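Acetyltransferase (Bacillus cereus, PDB 1Y9W) probably transfers an acyl group, most likely acetyl, to an acceptor not yet identified, as a member of the GNAT acetyltransferase family. Local coordinates at residues Glu39-Val43 with Gly53-Gly57; Glu89-Lys93 with Phe136-Leu140. One frame throughout, in Å; residues are numbered along the deposited sequence.

Contact 1 of 2, residues Glu39-Val43 with Gly53-Gly57; sequences EVSLV and GGVTG
Leu42 lays its CB against CG1 of Val55, 3.9 Å apart, on one face of an antiparallel beta hairpin formed by strands 38-45 and 51-60 of the GNAT fold. The two short segments run almost exactly antiparallel, their axes 4.6 Å apart. Leu42 and Val55 are a hydrogen-bonded pair: Leu42 N donates to Val55 O, and Val55 N donates to Leu42 O in the carbonyl plane. Val55 brings CG1 to Leu42 because that methyl stands between its own backbone N and carbonyl carbon (chi1 61°). On the same face Leu42 also packs on Leu84, Glu87 and Ile91 of helix 80-94, and Val40 on Ile88, so this is the side of the sheet that the helix covers.

Ser41 and Thr56 form a non-hydrogen-bonded pair on the other face. Thr56 points CG2 at Ser41 CB, 3.6 Å away, since this methyl lies beside its backbone N and anti to the carbonyl carbon, while OG1 takes the place between the two. Ser41 OG makes a weak hydrogen bond to Gly9 N of the second subunit. Leu42 and Val43 also pair antiparallel with a strand of that subunit, so strand 38-45 ends the sheet within its own chain but not in the dimer.

Toward the start of strand 38-45, Val40 faces Gly57, which offers backbone alone. Val40 CG1 comes to 3.5 Å from Gly57 O. Gly57 O also accepts a hydrogen bond from Val40 N, 2.9 Å away. The N-H line is nearly straight at 172°, yet the donor is tilted 30° from the carbonyl plane. The return bond from Gly57 N to Val40 O is 2.8 Å long.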
ATOM      1  N   GLU A  39      -9.514  -7.868  -7.653  1.00 33.25           N
ATOM      2  CA  GLU A  39      -8.810  -8.604  -6.613  1.00 33.39           C
ATOM      3  C   GLU A  39      -8.689 -10.041  -7.091  1.00 32.61           C
ATOM      4  O   GLU A  39      -9.576 -10.557  -7.768  1.00 31.73           O
ATOM      5  CB  GLU A  39      -9.594  -8.576  -5.301  1.00 35.54           C
ATOM      6  CG  GLU A  39      -9.503  -7.273  -4.524  1.00 41.60           C
ATOM      7  CD  GLU A  39     -10.392  -7.282  -3.286  1.00 45.43           C
ATOM      8  OE1 GLU A  39     -11.638  -7.273  -3.436  1.00 47.03           O
ATOM      9  OE2 GLU A  39      -9.845  -7.308  -2.162  1.00 48.90           O
ATOM     10  N   VAL A  40      -7.584 -10.686  -6.748  1.00 31.77           N
ATOM     11  CA  VAL A  40      -7.367 -12.065  -7.143  1.00 31.35           C
ATOM     12  C   VAL A  40      -6.744 -12.809  -5.974  1.00 31.09           C
ATOM     13  O   VAL A  40      -5.943 -12.242  -5.228  1.00 32.29           O
ATOM     14  CB  VAL A  40      -6.426 -12.151  -8.354  1.00 32.33           C
ATOM     15  CG1 VAL A  40      -5.126 -11.458  -8.037  1.00 32.88           C
ATOM     16  CG2 VAL A  40      -6.167 -13.611  -8.710  1.00 34.40           C
ATOM     17  N   SER A  41      -7.123 -14.069  -5.796  1.00 29.47           N
ATOM     18  CA  SER A  41      -6.562 -14.864  -4.715  1.00 28.66           C
ATOM     19  C   SER A  41      -6.630 -16.339  -5.044  1.00 27.84           C
ATOM     20  O   SER A  41      -7.576 -16.811  -5.676  1.00 27.26           O
ATOM     21  CB  SER A  41      -7.294 -14.602  -3.394  1.00 28.59           C
ATOM     22  OG  SER A  41      -8.514 -15.310  -3.321  1.00 30.25           O
ATOM     23  N   LEU A  42      -5.603 -17.059  -4.614  1.00 25.68           N
ATOM     24  CA  LEU A  42      -5.521 -18.489  -4.837  1.00 23.24           C
ATOM     25  C   LEU A  42      -5.309 -19.165  -3.498  1.00 23.13           C
ATOM     26  O   LEU A  42      -4.620 -18.630  -2.628  1.00 22.91           O
ATOM     27  CB  LEU A  42      -4.344 -18.823  -5.759  1.00 23.63           C
ATOM     28  CG  LEU A  42      -4.445 -18.345  -7.207  1.00 24.92           C
ATOM     29  CD1 LEU A  42      -3.252 -18.861  -7.986  1.00 24.93           C
ATOM     30  CD2 LEU A  42      -5.732 -18.854  -7.834  1.00 25.81           C
ATOM     31  N   VAL A  43      -5.910 -20.334  -3.326  1.00 21.67           N
ATOM     32  CA  VAL A  43      -5.740 -21.075  -2.090  1.00 21.54           C
ATOM     33  C   VAL A  43      -5.457 -22.537  -2.373  1.00 20.85           C
ATOM     34  O   VAL A  43      -5.940 -23.100  -3.356  1.00 21.12           O
ATOM     35  CB  VAL A  43      -6.998 -21.001  -1.168  1.00 21.10           C
ATOM     36  CG1 VAL A  43      -7.154 -19.600  -0.614  1.00 20.64           C
ATOM     37  CG2 VAL A  43      -8.245 -21.419  -1.935  1.00 20.52           C
ATOM     38  N   GLY A  53      -2.368 -23.017   2.358  1.00 16.44           N
ATOM     39  CA  GLY A  53      -1.612 -21.888   1.858  1.00 15.28           C
ATOM     40  C   GLY A  53      -2.475 -21.036   0.956  1.00 17.01           C
ATOM     41  O   GLY A  53      -3.531 -21.478   0.508  1.00 17.11           O
ATOM     42  N   GLY A  54      -2.040 -19.809   0.693  1.00 17.51           N
ATOM     43  CA  GLY A  54      -2.810 -18.935  -0.173  1.00 16.58           C
ATOM     44  C   GLY A  54      -2.063 -17.663  -0.506  1.00 18.85           C
ATOM     45  O   GLY A  54      -1.041 -17.346   0.116  1.00 20.11           O
ATOM     46  N   VAL A  55      -2.567 -16.935  -1.495  1.00 17.30           N
ATOM     47  CA  VAL A  55      -1.958 -15.681  -1.915  1.00 17.38           C
ATOM     48  C   VAL A  55      -3.070 -14.776  -2.422  1.00 17.03           C
ATOM     49  O   VAL A  55      -4.004 -15.241  -3.079  1.00 17.80           O
ATOM     50  CB  VAL A  55      -0.912 -15.910  -3.045  1.00 16.93           C
ATOM     51  CG1 VAL A  55      -1.589 -16.516  -4.275  1.00 15.51           C
ATOM     52  CG2 VAL A  55      -0.211 -14.593  -3.390  1.00 17.65           C
ATOM     53  N   THR A  56      -2.986 -13.493  -2.096  1.00 16.66           N
ATOM     54  CA  THR A  56      -3.992 -12.537  -2.542  1.00 18.34           C
ATOM     55  C   THR A  56      -3.287 -11.305  -3.083  1.00 17.75           C
ATOM     56  O   THR A  56      -2.204 -10.942  -2.620  1.00 19.37           O
ATOM     57  CB  THR A  56      -4.933 -12.095  -1.389  1.00 19.87           C
ATOM     58  OG1 THR A  56      -4.232 -11.202  -0.512  1.00 22.96           O
ATOM     59  CG2 THR A  56      -5.408 -13.310  -0.585  1.00 20.40           C
ATOM     60  N   GLY A  57      -3.906 -10.666  -4.067  1.00 17.25           N
ATOM     61  CA  GLY A  57      -3.332  -9.471  -4.656  1.00 18.48           C
ATOM     62  C   GLY A  57      -4.430  -8.684  -5.334  1.00 19.72           C
ATOM     63  O   GLY A  57      -5.575  -9.144  -5.390  1.00 18.24           O
TER

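Contact 2 of 2, residues Glu89-Lys93 with Phe136-Leu140; sequences EGIAK and FEKRL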
ATOM      1  N   GLU A  89       1.267 -15.296 -10.807  1.00 24.72           N
ATOM      2  CA  GLU A  89       1.962 -14.464 -11.797  1.00 26.09           C
ATOM      3  C   GLU A  89       1.358 -14.771 -13.169  1.00 26.11           C
ATOM      4  O   GLU A  89       1.101 -13.869 -13.970  1.00 25.09           O
ATOM      5  CB  GLU A  89       3.460 -14.770 -11.821  1.00 26.66           C
ATOM      6  CG  GLU A  89       4.111 -14.729 -10.457  1.00 30.15           C
ATOM      7  CD  GLU A  89       5.619 -14.818 -10.515  1.00 32.47           C
ATOM      8  OE1 GLU A  89       6.141 -15.613 -11.328  1.00 34.62           O
ATOM      9  OE2 GLU A  89       6.284 -14.099  -9.735  1.00 32.46           O
ATOM     10  N   GLY A  90       1.132 -16.056 -13.425  1.00 26.21           N
ATOM     11  CA  GLY A  90       0.547 -16.470 -14.687  1.00 27.47           C
ATOM     12  C   GLY A  90      -0.798 -15.803 -14.909  1.00 28.20           C
ATOM     13  O   GLY A  90      -1.101 -15.338 -16.008  1.00 29.53           O
ATOM     14  N   ILE A  91      -1.614 -15.749 -13.862  1.00 26.83           N
ATOM     15  CA  ILE A  91      -2.921 -15.126 -13.973  1.00 26.88           C
ATOM     16  C   ILE A  91      -2.741 -13.658 -14.321  1.00 28.77           C
ATOM     17  O   ILE A  91      -3.505 -13.095 -15.112  1.00 29.80           O
ATOM     18  CB  ILE A  91      -3.710 -15.224 -12.649  1.00 26.14           C
ATOM     19  CG1 ILE A  91      -3.873 -16.690 -12.238  1.00 25.87           C
ATOM     20  CG2 ILE A  91      -5.066 -14.568 -12.811  1.00 25.27           C
ATOM     21  CD1 ILE A  91      -4.579 -16.878 -10.911  1.00 24.21           C
ATOM     22  N   ALA A  92      -1.726 -13.039 -13.726  1.00 28.99           N
ATOM     23  CA  ALA A  92      -1.448 -11.630 -13.966  1.00 30.38           C
ATOM     24  C   ALA A  92      -1.003 -11.432 -15.406  1.00 31.81           C
ATOM     25  O   ALA A  92      -1.464 -10.519 -16.087  1.00 31.22           O
ATOM     26  CB  ALA A  92      -0.360 -11.140 -13.015  1.00 29.49           C
ATOM     27  N   LYS A  93      -0.097 -12.297 -15.853  1.00 33.62           N
ATOM     28  CA  LYS A  93       0.431 -12.246 -17.208  1.00 36.33           C
ATOM     29  C   LYS A  93      -0.707 -12.406 -18.217  1.00 36.78           C
ATOM     30  O   LYS A  93      -0.740 -11.731 -19.245  1.00 37.53           O
ATOM     31  CB  LYS A  93       1.460 -13.359 -17.394  1.00 38.20           C
ATOM     32  CG  LYS A  93       2.313 -13.229 -18.643  1.00 43.32           C
ATOM     33  CD  LYS A  93       3.275 -14.408 -18.797  1.00 46.43           C
ATOM     34  CE  LYS A  93       4.182 -14.596 -17.571  1.00 48.44           C
ATOM     35  NZ  LYS A  93       3.486 -15.207 -16.393  1.00 47.56           N
ATOM     36  N   PHE A 136       9.984  -4.969  -3.631  1.00 16.81           N
ATOM     37  CA  PHE A 136      10.351  -5.739  -4.813  1.00 17.28           C
ATOM     38  C   PHE A 136       9.495  -5.488  -6.049  1.00 18.96           C
ATOM     39  O   PHE A 136       8.374  -4.995  -5.971  1.00 18.38           O
ATOM     40  CB  PHE A 136      10.300  -7.244  -4.508  1.00 17.28           C
ATOM     41  CG  PHE A 136      11.327  -7.710  -3.509  1.00 18.17           C
ATOM     42  CD1 PHE A 136      11.045  -7.708  -2.142  1.00 17.56           C
ATOM     43  CD2 PHE A 136      12.572  -8.167  -3.940  1.00 15.97           C
ATOM     44  CE1 PHE A 136      11.994  -8.157  -1.211  1.00 18.67           C
ATOM     45  CE2 PHE A 136      13.527  -8.618  -3.025  1.00 18.37           C
ATOM     46  CZ  PHE A 136      13.240  -8.614  -1.656  1.00 17.34           C
ATOM     47  N   GLU A 137      10.059  -5.842  -7.198  1.00 21.12           N
ATOM     48  CA  GLU A 137       9.381  -5.713  -8.472  1.00 21.98           C
ATOM     49  C   GLU A 137       9.891  -6.807  -9.398  1.00 21.84           C
ATOM     50  O   GLU A 137      11.005  -7.310  -9.252  1.00 20.62           O
ATOM     51  CB  GLU A 137       9.641  -4.350  -9.127  1.00 22.94           C
ATOM     52  CG  GLU A 137      11.047  -4.176  -9.680  1.00 27.70           C
ATOM     53  CD  GLU A 137      11.076  -3.322 -10.936  1.00 31.72           C
ATOM     54  OE1 GLU A 137      10.349  -2.310 -10.981  1.00 32.45           O
ATOM     55  OE2 GLU A 137      11.829  -3.657 -11.877  1.00 35.34           O
ATOM     56  N   LYS A 138       9.038  -7.175 -10.341  1.00 23.22           N
ATOM     57  CA  LYS A 138       9.349  -8.167 -11.347  1.00 23.99           C
ATOM     58  C   LYS A 138       8.573  -7.725 -12.577  1.00 25.60           C
ATOM     59  O   LYS A 138       7.356  -7.521 -12.521  1.00 25.50           O
ATOM     60  CB  LYS A 138       8.901  -9.565 -10.927  1.00 22.64           C
ATOM     61  CG  LYS A 138       9.006 -10.561 -12.067  1.00 22.78           C
ATOM     62  CD  LYS A 138       8.528 -11.944 -11.694  1.00 20.55           C
ATOM     63  CE  LYS A 138       9.583 -12.716 -10.930  1.00 20.71           C
ATOM     64  NZ  LYS A 138       9.146 -14.135 -10.738  1.00 20.99           N
ATOM     65  N   ARG A 139       9.296  -7.541 -13.673  1.00 27.04           N
ATOM     66  CA  ARG A 139       8.701  -7.113 -14.925  1.00 28.59           C
ATOM     67  C   ARG A 139       8.243  -8.357 -15.665  1.00 29.42           C
ATOM     68  O   ARG A 139       8.973  -9.347 -15.718  1.00 28.96           O
ATOM     69  CB  ARG A 139       9.739  -6.347 -15.740  1.00 28.57           C
ATOM     70  CG  ARG A 139      10.234  -5.099 -15.037  1.00 27.19           C
ATOM     71  CD  ARG A 139       9.176  -4.025 -15.079  1.00 28.63           C
ATOM     72  NE  ARG A 139       9.530  -2.862 -14.276  1.00 28.13           N
ATOM     73  CZ  ARG A 139       8.930  -1.680 -14.381  1.00 28.32           C
ATOM     74  NH1 ARG A 139       7.951  -1.509 -15.262  1.00 30.03           N
ATOM     75  NH2 ARG A 139       9.297  -0.672 -13.601  1.00 26.61           N
ATOM     76  N   LEU A 140       7.032  -8.311 -16.211  1.00 30.71           N
ATOM     77  CA  LEU A 140       6.489  -9.456 -16.935  1.00 34.28           C
ATOM     78  C   LEU A 140       6.708  -9.341 -18.444  1.00 36.60           C
ATOM     79  O   LEU A 140       7.109  -8.249 -18.908  1.00 38.35           O
ATOM     80  CB  LEU A 140       4.990  -9.608 -16.640  1.00 33.63           C
ATOM     81  CG  LEU A 140       4.586  -9.967 -15.207  1.00 31.72           C
ATOM     82  CD1 LEU A 140       3.069 -10.113 -15.116  1.00 31.56           C
ATOM     83  CD2 LEU A 140       5.273 -11.265 -14.801  1.00 32.97           C
ATOM     84  OXT LEU A 140       6.469 -10.349 -19.146  1.00 38.82           O
TER
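Leu140, the last residue of the chain, reaches across to helix 80-94 with one methyl. Its CD1 sits 3.9 Å from Lys93 N and 4.2 Å from Ala92 CB, and it also comes near Glu89 O, so it rests on the turn of helix in which Lys93 N bonds back to Glu89 O. With CG beside the backbone N and anti to the carbonyl carbon (chi1 -66°), the side chain extends toward the helix. Cys97, in the loop after the helix, touches both Leu140 and Ala92, and the backbone of Leu140 bonds to that of Arg98. The apolar patch at the end of the chain is thus shared between the helix and the loop that follows it.

One helical turn before Lys93, Glu89 meets Lys138 in a salt bridge. The two side chains cross at about a right angle, and Lys138 NZ approaches Glu89 OE2 on its syn lone pair, 3.0 Å away. A second, weak bond to Glu89 OE1 at 3.4 Å makes the grip lopsided. Lys138 starts out with CG anti to its N (chi1 170°) and then bends at chi3 (-80°), which brings its ammonium to the carboxylate. The same NZ also donates to the backbone carbonyl of His116, its strongest polar partner, so the ammonium is held between helix 80-94 and the segment leading into strand 119-124. Tyr118 OH adds a weak hydrogen bond to Glu89 OE2, which probably helps to steady the carboxylate.

Strand 99-105, next to 133-139 in the sheet, also meets the helix: Glu89 packs on Ile100, whose backbone bonds to that of Lys138. A helix lying over neighbouring strands of a central mixed sheet in this way is typical of the alpha/beta GNAT fold.

Overall arrangement
Contact 1 is largely buried, whereas contact 2 lies at the surface and ends at the C-terminus. The first joins two neighbouring strands at one edge of the sheet as counted within the chain, by main-chain hydrogen bonds with small apolar contacts added; the second joins helix 80-94 to strand 133-139 without any backbone bond across it, relying on a salt bridge and a leucine methyl. The centres of contacts 1 and 2 are about 14 Å apart. The helix links them: Ile91, within 89-93, packs its CD1 on Leu42 CD1 at 3.8 Å. One helix therefore touches both contacts, using largely apolar residues over the hairpin, and Glu89 with Ala92 and Lys93 toward the chain's end.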